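PKS (Streptomyces albus, PDB 4OQJ) probably catalyses, as a ketosynthase domain, the carbon–carbon bond-forming condensation of acyl groups on carrier proteins during assembly of the antibiotic oxazolomycin. Local coordinates at residues S364-V369 / T374-A379; I382-M387 / A431-F436; G554-H559 / A650-A655. One frame throughout, in Å; residues are numbered along the deposited sequence. Where two conformers were deposited one is given.

From the N terminus, the contacts close three separate loops in series; none nests in or crosses another. Contact 1 closes a turn of only four residues and joins helix 366-369 to the start of helix 376-390. The chain runs on along that helix into contact 2, which closes a 43-residue excursion when strand 430-436 packs against it. These two touch, with centres about 9 Å apart, so one helix packs on helix 366-369 near its start and on strand 430-436 further along. Contact 3 closes a 90-residue, mostly helical section, joining helix 557-566 to the loop after strand 648-650. Its centre lies about 60 Å from that of contact 1, about 58 Å from contact 2's.

Contact 1: S364-V369 / T374-A379; sequences SVKTNV and TAAGMA
At the start of the Lys-Thr-Asn-Val-Gly-His sequence motif of the ketosynthases, Lys366 and the preceding Val365 pack on the first turn of helix 376-390 through Ala376 and Ala379. Both segments are buried, and 164 Å² is hidden between them. The apolar part rests on Val365, whose CG1 lies 3.8 Å from Ala379 CB. Its chi1 of 74° tucks that methyl between the two main-chain bonds of its own CA, on the side where Ala379 lies. Val369 adds a looser touch through CG2 on the same alanine methyl.

Ser364 shapes the approach to helix 366-369: its OG accepts from Lys366 N at 3.1 Å, a capping bond. Ser364 O is gripped twice, by Thr367 N and by Thr367 OG1, the latter at 2.8 Å and nearly in line with the carbonyl (175°).

Lys366 is extended through CD and bends only at chi4 (57°), which sets CE and NZ beside the Ala376 methyl. NZ is bonded to His329 O, and the side chain also touches His371. In related ketosynthases the lysine and histidine of this motif belong to the active site, and a bound glycerol about 5 Å from the Lys366 side chain is consistent with a pocket here. The polar link across the contact is one water, which accepts from Lys366 NZ at 2.7 Å and donates to Ala376 O at 2.8 Å.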
loop_
_atom_site.group_PDB
_atom_site.type_symbol
_atom_site.label_atom_id
_atom_site.label_comp_id
_atom_site.label_asym_id
_atom_site.label_seq_id
_atom_site.Cartn_x
_atom_site.Cartn_y
_atom_site.Cartn_z
ATOM N N SER A 364 11.112 24.544 2.905
ATOM C CA SER A 364 11.068 23.266 3.610
ATOM C C SER A 364 10.558 23.409 5.041
ATOM O O SER A 364 11.156 24.134 5.848
ATOM C CB SER A 364 12.446 22.619 3.651
ATOM O OG SER A 364 12.369 21.428 4.429
ATOM N N VAL A 365 9.462 22.719 5.355
ATOM C CA VAL A 365 8.921 22.712 6.717
ATOM C C VAL A 365 9.866 21.995 7.686
ATOM O O VAL A 365 9.737 22.121 8.904
ATOM C CB VAL A 365 7.533 22.056 6.776
ATOM C CG1 VAL A 365 7.616 20.509 6.628
ATOM C CG2 VAL A 365 6.807 22.452 8.043
ATOM N N LYS A 366 10.824 21.242 7.163
ATOM C CA LYS A 366 11.814 20.642 8.048
ATOM C C LYS A 366 12.610 21.740 8.780
ATOM O O LYS A 366 13.166 21.481 9.843
ATOM C CB LYS A 366 12.744 19.710 7.275
ATOM C CG LYS A 366 11.998 18.462 6.758
ATOM C CD LYS A 366 12.936 17.431 6.186
ATOM C CE LYS A 366 12.170 16.182 5.742
ATOM N NZ LYS A 366 11.123 16.525 4.749
ATOM N N THR A 367 12.620 22.966 8.246
ATOM C CA THR A 367 13.324 24.076 8.911
ATOM C C THR A 367 12.538 24.582 10.128
ATOM O O THR A 367 13.122 25.187 11.033
ATOM C CB THR A 367 13.589 25.273 7.959
ATOM O OG1 THR A 367 12.350 25.915 7.608
ATOM C CG2 THR A 367 14.324 24.823 6.704
ATOM N N ASN A 368 11.228 24.337 10.145
ATOM C CA ASN A 368 10.395 24.677 11.301
ATOM C C ASN A 368 10.422 23.559 12.347
ATOM O O ASN A 368 10.717 23.801 13.515
ATOM C CB ASN A 368 8.926 24.931 10.901
ATOM C CG ASN A 368 8.760 26.015 9.858
ATOM O OD1 ASN A 368 8.877 25.775 8.652
ATOM N ND2 ASN A 368 8.433 27.211 10.317
ATOM N N VAL A 369 10.080 22.339 11.924
ATOM C CA VAL A 369 9.749 21.269 12.868
ATOM C C VAL A 369 10.680 20.065 12.805
ATOM O O VAL A 369 10.463 19.080 13.514
ATOM C CB VAL A 369 8.291 20.759 12.658
ATOM C CG1 VAL A 369 7.292 21.882 12.861
ATOM C CG2 VAL A 369 8.117 20.109 11.272
ATOM N N THR A 374 8.563 9.106 8.897
ATOM C CA THR A 374 7.375 8.572 8.231
ATOM C C THR A 374 6.323 9.650 7.967
ATOM O O THR A 374 5.602 9.609 6.958
ATOM C CB THR A 374 6.753 7.445 9.094
ATOM O OG1 THR A 374 7.802 6.652 9.664
ATOM C CG2 THR A 374 5.834 6.559 8.276
ATOM N N ALA A 375 6.244 10.617 8.876
ATOM C CA ALA A 375 5.251 11.692 8.794
ATOM C C ALA A 375 5.743 12.958 8.105
ATOM O O ALA A 375 5.057 13.983 8.125
ATOM C CB ALA A 375 4.776 12.047 10.196
ATOM N N ALA A 376 6.935 12.922 7.526
ATOM C CA ALA A 376 7.528 14.146 6.975
ATOM C C ALA A 376 6.658 14.716 5.869
ATOM O O ALA A 376 6.469 15.922 5.780
ATOM C CB ALA A 376 8.931 13.878 6.455
ATOM N N GLY A 377 6.125 13.833 5.030
ATOM C CA GLY A 377 5.285 14.247 3.931
ATOM C C GLY A 377 3.980 14.866 4.385
ATOM O O GLY A 377 3.417 15.703 3.668
HETATM N N MSE A 378 3.475 14.458 5.548
HETATM C CA MSE A 378 2.258 15.084 6.091
HETATM C C MSE A 378 2.552 16.521 6.506
HETATM O O MSE A 378 1.775 17.428 6.237
HETATM C CB MSE A 378 1.709 14.314 7.308
HETATM C CG MSE A 378 0.808 13.116 6.995
HETATM SE SE MSE A 378 -0.795 13.604 5.981
HETATM C CE MSE A 378 -0.093 12.768 4.480
ATOM N N ALA A 379 3.682 16.732 7.165
ATOM C CA ALA A 379 4.048 18.076 7.574
ATOM C C ALA A 379 4.210 18.966 6.327
ATOM O O ALA A 379 3.755 20.112 6.304
ATOM C CB ALA A 379 5.326 18.055 8.407
HETATM O O HOH W 1 8.787 17.479 5.629
#

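Contact 2: I382-M387 / A431-F436; sequences IKTILM and AGVSSF
Thr384 meets Ala431 and Val433 with no flat group between them: no ring, amide or carboxylate presents a face or an edge, and the one ring of the two segments, that of Phe436, lies far along the strand. The contact is therefore aliphatic packing of a helix on a strand, compact at 114 Å² buried and wholly internal.

Thr384 is the sole helical residue that reaches across, and its two branches meet different partners. CG2, anti to the backbone N, projects to the strand and stands 3.5 Å from Ala431 CB, tighter than ordinary van der Waals spacing. With chi1 at -60° the hydroxyl lies beside its own backbone N, where OG1 is bonded to Gly380 O one turn earlier; the buried polar atom is thus satisfied inside its helix. The flank of that hydroxyl still touches the strand, since Val433 CG2 lies 3.6 Å from Thr384 OG1 and 3.9 Å from Thr384 CB. The side chains of Thr384 and Val433 run past each other in opposite directions rather than meeting end-on. Ala431 and Val433 are alternate residues of the strand, which puts both CB atoms on the face turned to the helix.

Strand 430-436 is flanked by strand 441-448, antiparallel, and strand 325-327, parallel, and Thr384 also touches Tyr325 and Glu327. Ile382 and Ile385 pack on strand 23-31, and helix 38-46 covers Ile382, Lys383 and Leu386 through Phe41 and Leu45, so helix 376-390 lies between strands, consistent with the central helical layer of the thiolase fold.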
loop_
_atom_site.group_PDB
_atom_site.type_symbol
_atom_site.label_atom_id
_atom_site.label_comp_id
_atom_site.label_asym_id
_atom_site.label_seq_id
_atom_site.Cartn_x
_atom_site.Cartn_y
_atom_site.Cartn_z
ATOM N N ILE A 382 0.514 19.342 4.483
ATOM C CA ILE A 382 -0.408 20.151 5.256
ATOM C C ILE A 382 0.063 21.600 5.290
ATOM O O ILE A 382 -0.765 22.479 5.202
ATOM C CB ILE A 382 -0.617 19.589 6.678
ATOM C CG1 ILE A 382 -1.435 18.297 6.573
ATOM C CG2 ILE A 382 -1.385 20.593 7.554
ATOM C CD1 ILE A 382 -1.571 17.507 7.861
ATOM N N LYS A 383 1.370 21.863 5.355
ATOM C CA LYS A 383 1.847 23.245 5.266
ATOM C C LYS A 383 1.381 23.849 3.959
ATOM O O LYS A 383 0.922 24.984 3.919
ATOM C CB LYS A 383 3.385 23.333 5.356
ATOM C CG LYS A 383 4.006 24.591 4.713
ATOM C CD LYS A 383 5.539 24.526 4.720
ATOM C CE LYS A 383 6.154 25.724 3.990
ATOM N NZ LYS A 383 7.612 25.587 3.977
ATOM N N THR A 384 1.516 23.084 2.882
ATOM C CA THR A 384 1.226 23.590 1.545
ATOM C C THR A 384 -0.275 23.816 1.390
ATOM O O THR A 384 -0.705 24.795 0.788
ATOM C CB THR A 384 1.760 22.603 0.459
ATOM O OG1 THR A 384 3.183 22.468 0.606
ATOM C CG2 THR A 384 1.448 23.091 -0.938
ATOM N N ILE A 385 -1.077 22.926 1.955
ATOM C CA ILE A 385 -2.530 23.107 1.937
ATOM C C ILE A 385 -2.941 24.393 2.667
ATOM O O ILE A 385 -3.786 25.137 2.183
ATOM C CB ILE A 385 -3.250 21.898 2.568
ATOM C CG1 ILE A 385 -3.130 20.687 1.646
ATOM C CG2 ILE A 385 -4.727 22.213 2.833
ATOM C CD1 ILE A 385 -3.531 19.371 2.294
ATOM N N LEU A 386 -2.341 24.665 3.822
ATOM C CA LEU A 386 -2.695 25.862 4.587
ATOM C C LEU A 386 -2.282 27.143 3.857
ATOM O O LEU A 386 -3.028 28.127 3.848
ATOM C CB LEU A 386 -2.056 25.814 5.978
ATOM C CG LEU A 386 -2.628 24.705 6.880
ATOM C CD1 LEU A 386 -1.774 24.507 8.119
ATOM C CD2 LEU A 386 -4.065 25.031 7.293
HETATM N N MSE A 387 -1.100 27.134 3.253
HETATM C CA MSE A 387 -0.623 28.275 2.473
HETATM C C MSE A 387 -1.606 28.612 1.368
HETATM O O MSE A 387 -1.896 29.783 1.127
HETATM C CB MSE A 387 0.750 27.986 1.843
HETATM C CG MSE A 387 1.899 27.910 2.807
HETATM SE SE MSE A 387 3.488 27.194 1.890
HETATM C CE MSE A 387 3.756 28.599 0.587
ATOM N N ALA A 431 0.977 24.318 -6.352
ATOM C CA ALA A 431 2.201 23.950 -5.674
ATOM C C ALA A 431 2.575 22.505 -5.937
ATOM O O ALA A 431 1.721 21.670 -6.280
ATOM C CB ALA A 431 2.061 24.176 -4.172
ATOM N N GLY A 432 3.861 22.216 -5.756
ATOM C CA GLY A 432 4.335 20.847 -5.691
ATOM C C GLY A 432 4.820 20.501 -4.291
ATOM O O GLY A 432 5.338 21.354 -3.563
ATOM N N VAL A 433 4.653 19.241 -3.920
ATOM C CA VAL A 433 5.129 18.732 -2.650
ATOM C C VAL A 433 5.919 17.452 -2.882
ATOM O O VAL A 433 5.373 16.473 -3.407
ATOM C CB VAL A 433 3.968 18.435 -1.696
ATOM C CG1 VAL A 433 4.500 18.045 -0.325
ATOM C CG2 VAL A 433 3.037 19.616 -1.609
ATOM N N SER A 434 7.188 17.451 -2.474
ATOM C CA SER A 434 8.068 16.295 -2.649
ATOM C C SER A 434 8.353 15.558 -1.357
ATOM O O SER A 434 8.450 16.157 -0.291
ATOM C CB SER A 434 9.402 16.736 -3.252
ATOM O OG SER A 434 9.210 17.233 -4.558
ATOM N N SER A 435 8.543 14.253 -1.470
ATOM C CA SER A 435 9.039 13.452 -0.358
ATOM C C SER A 435 9.827 12.260 -0.898
ATOM O O SER A 435 9.290 11.463 -1.661
ATOM C CB SER A 435 7.877 13.005 0.521
ATOM O OG SER A 435 8.345 12.450 1.726
ATOM N N PHE A 436 11.099 12.145 -0.499
ATOM C CA PHE A 436 11.994 11.098 -0.991
ATOM C C PHE A 436 12.506 10.221 0.146
ATOM O O PHE A 436 13.124 10.706 1.086
ATOM C CB PHE A 436 13.181 11.711 -1.728
ATOM C CG PHE A 436 12.791 12.756 -2.720
ATOM C CD1 PHE A 436 11.775 12.521 -3.629
ATOM C CD2 PHE A 436 13.422 13.988 -2.734
ATOM C CE1 PHE A 436 11.419 13.492 -4.552
ATOM C CE2 PHE A 436 13.056 14.966 -3.653
ATOM C CZ PHE A 436 12.067 14.718 -4.553
#

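Contact 3: G554-H559 / A650-A655; sequences GGTPEH and ALLPAA
Thr556 and His559, at the N-terminal end of helix 557-566, face Leu652 and Pro653 in the loop between strand 648-650 and helix 660-673, which is extended from Leu652 to Ala655. Gly554 and Gly555 lead in with polyproline-like torsions, and Thr556 occupies the N-cap position, though its side chain makes no capping bond. The nearest CA atoms are those of Thr556 and Leu652 and of His559 and Pro653, each 7.9 Å apart. This is plain packing of a helix start on a loop, far from the ketosynthase core.

The main interaction is a CH-pi contact. Pro653 CG sits above the centre of the His559 ring, 3.4 Å from its centroid and only 6° off the ring normal. On that face, Pro653 CD comes 3.5 Å from His559 CD2. With chi1 at 170° the imidazole swings out to the proline, and chi2 of 64° turns its face to it. Thr556 OG1 lies at the ring edge, in its plane, and is also touched by Leu652 CD2 at 3.9 Å.

ND1 is bonded to Gly660 N and NE2 to a water, which should limit rotation of the imidazole; Phe663 meets the ring roughly at right angles. Val600 of helix 594-610 touches both His559 and Leu652. At the ring edge, that water lies 2.7 Å from His559 NE2 and donates to Leu651 O, also at 2.7 Å.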
loop_
_atom_site.group_PDB
_atom_site.type_symbol
_atom_site.label_atom_id
_atom_site.label_comp_id
_atom_site.label_asym_id
_atom_site.label_seq_id
_atom_site.Cartn_x
_atom_site.Cartn_y
_atom_site.Cartn_z
ATOM N N GLY A 554 -56.195 24.772 26.253
ATOM C CA GLY A 554 -56.749 25.480 25.122
ATOM C C GLY A 554 -55.867 25.329 23.899
ATOM O O GLY A 554 -54.692 24.930 23.988
ATOM N N GLY A 555 -56.444 25.644 22.745
ATOM C CA GLY A 555 -55.685 25.715 21.516
ATOM C C GLY A 555 -54.614 26.784 21.617
ATOM O O GLY A 555 -54.586 27.584 22.554
ATOM N N THR A 556 -53.722 26.794 20.640
ATOM C CA THR A 556 -52.621 27.740 20.610
ATOM C C THR A 556 -52.477 28.265 19.182
ATOM O O THR A 556 -51.563 27.847 18.468
ATOM C CB THR A 556 -51.334 27.063 21.068
ATOM O OG1 THR A 556 -51.048 25.949 20.194
ATOM C CG2 THR A 556 -51.489 26.575 22.521
ATOM N N PRO A 557 -53.388 29.164 18.759
ATOM C CA PRO A 557 -53.515 29.485 17.331
ATOM C C PRO A 557 -52.267 30.129 16.734
ATOM O O PRO A 557 -51.898 29.790 15.617
ATOM C CB PRO A 557 -54.699 30.459 17.285
ATOM C CG PRO A 557 -55.402 30.307 18.602
ATOM C CD PRO A 557 -54.360 29.914 19.580
ATOM N N GLU A 558 -51.628 31.038 17.462
ATOM C CA GLU A 558 -50.399 31.653 16.979
ATOM C C GLU A 558 -49.300 30.604 16.812
ATOM O O GLU A 558 -48.570 30.600 15.813
ATOM C CB GLU A 558 -49.939 32.753 17.938
ATOM C CG GLU A 558 -48.723 33.528 17.451
ATOM C CD GLU A 558 -48.116 34.408 18.529
ATOM O OE1 GLU A 558 -46.872 34.513 18.576
ATOM O OE2 GLU A 558 -48.882 34.999 19.320
ATOM N N HIS A 559 -49.186 29.714 17.792
ATOM C CA HIS A 559 -48.189 28.659 17.741
ATOM C C HIS A 559 -48.476 27.690 16.596
ATOM O O HIS A 559 -47.565 27.282 15.874
ATOM C CB HIS A 559 -48.140 27.880 19.058
ATOM C CG HIS A 559 -47.313 26.634 18.974
ATOM N ND1 HIS A 559 -45.956 26.653 18.741
ATOM C CD2 HIS A 559 -47.661 25.331 19.073
ATOM C CE1 HIS A 559 -45.499 25.411 18.706
ATOM N NE2 HIS A 559 -46.513 24.592 18.903
ATOM N N ALA A 650 -44.089 18.249 27.485
ATOM C CA ALA A 650 -45.353 18.668 26.880
ATOM C C ALA A 650 -45.197 18.946 25.389
ATOM O O ALA A 650 -44.165 19.442 24.950
ATOM C CB ALA A 650 -45.902 19.902 27.593
ATOM N N LEU A 651 -46.234 18.615 24.625
ATOM C CA LEU A 651 -46.248 18.831 23.181
ATOM C C LEU A 651 -46.742 20.234 22.808
ATOM O O LEU A 651 -46.746 20.607 21.629
ATOM C CB LEU A 651 -47.122 17.770 22.515
ATOM C CG LEU A 651 -46.523 16.358 22.526
ATOM C CD1 LEU A 651 -47.573 15.327 22.163
ATOM C CD2 LEU A 651 -45.343 16.267 21.571
ATOM N N LEU A 652 -47.140 21.003 23.818
ATOM C CA LEU A 652 -47.603 22.377 23.634
ATOM C C LEU A 652 -46.739 23.368 24.392
ATOM O O LEU A 652 -46.322 23.085 25.513
ATOM C CB LEU A 652 -49.034 22.534 24.118
ATOM C CG LEU A 652 -50.156 22.025 23.233
ATOM C CD1 LEU A 652 -51.462 22.467 23.827
ATOM C CD2 LEU A 652 -50.021 22.513 21.799
ATOM N N PRO A 653 -46.491 24.549 23.802
ATOM C CA PRO A 653 -45.750 25.555 24.565
ATOM C C PRO A 653 -46.540 25.995 25.793
ATOM O O PRO A 653 -47.779 26.036 25.753
ATOM C CB PRO A 653 -45.589 26.718 23.574
ATOM C CG PRO A 653 -45.967 26.168 22.237
ATOM C CD PRO A 653 -46.936 25.074 22.501
ATOM N N ALA A 654 -45.838 26.299 26.877
ATOM C CA ALA A 654 -46.481 26.903 28.037
ATOM C C ALA A 654 -46.872 28.332 27.684
ATOM O O ALA A 654 -46.311 28.922 26.757
ATOM C CB ALA A 654 -45.555 26.877 29.244
ATOM N N ALA A 655 -47.832 28.892 28.412
ATOM C CA ALA A 655 -48.216 30.277 28.181
ATOM C C ALA A 655 -46.976 31.162 28.272
ATOM O O ALA A 655 -46.083 30.911 29.090
ATOM C CB ALA A 655 -49.277 30.723 29.183
HETATM O O HOH W 2 -46.394 21.871 19.226
#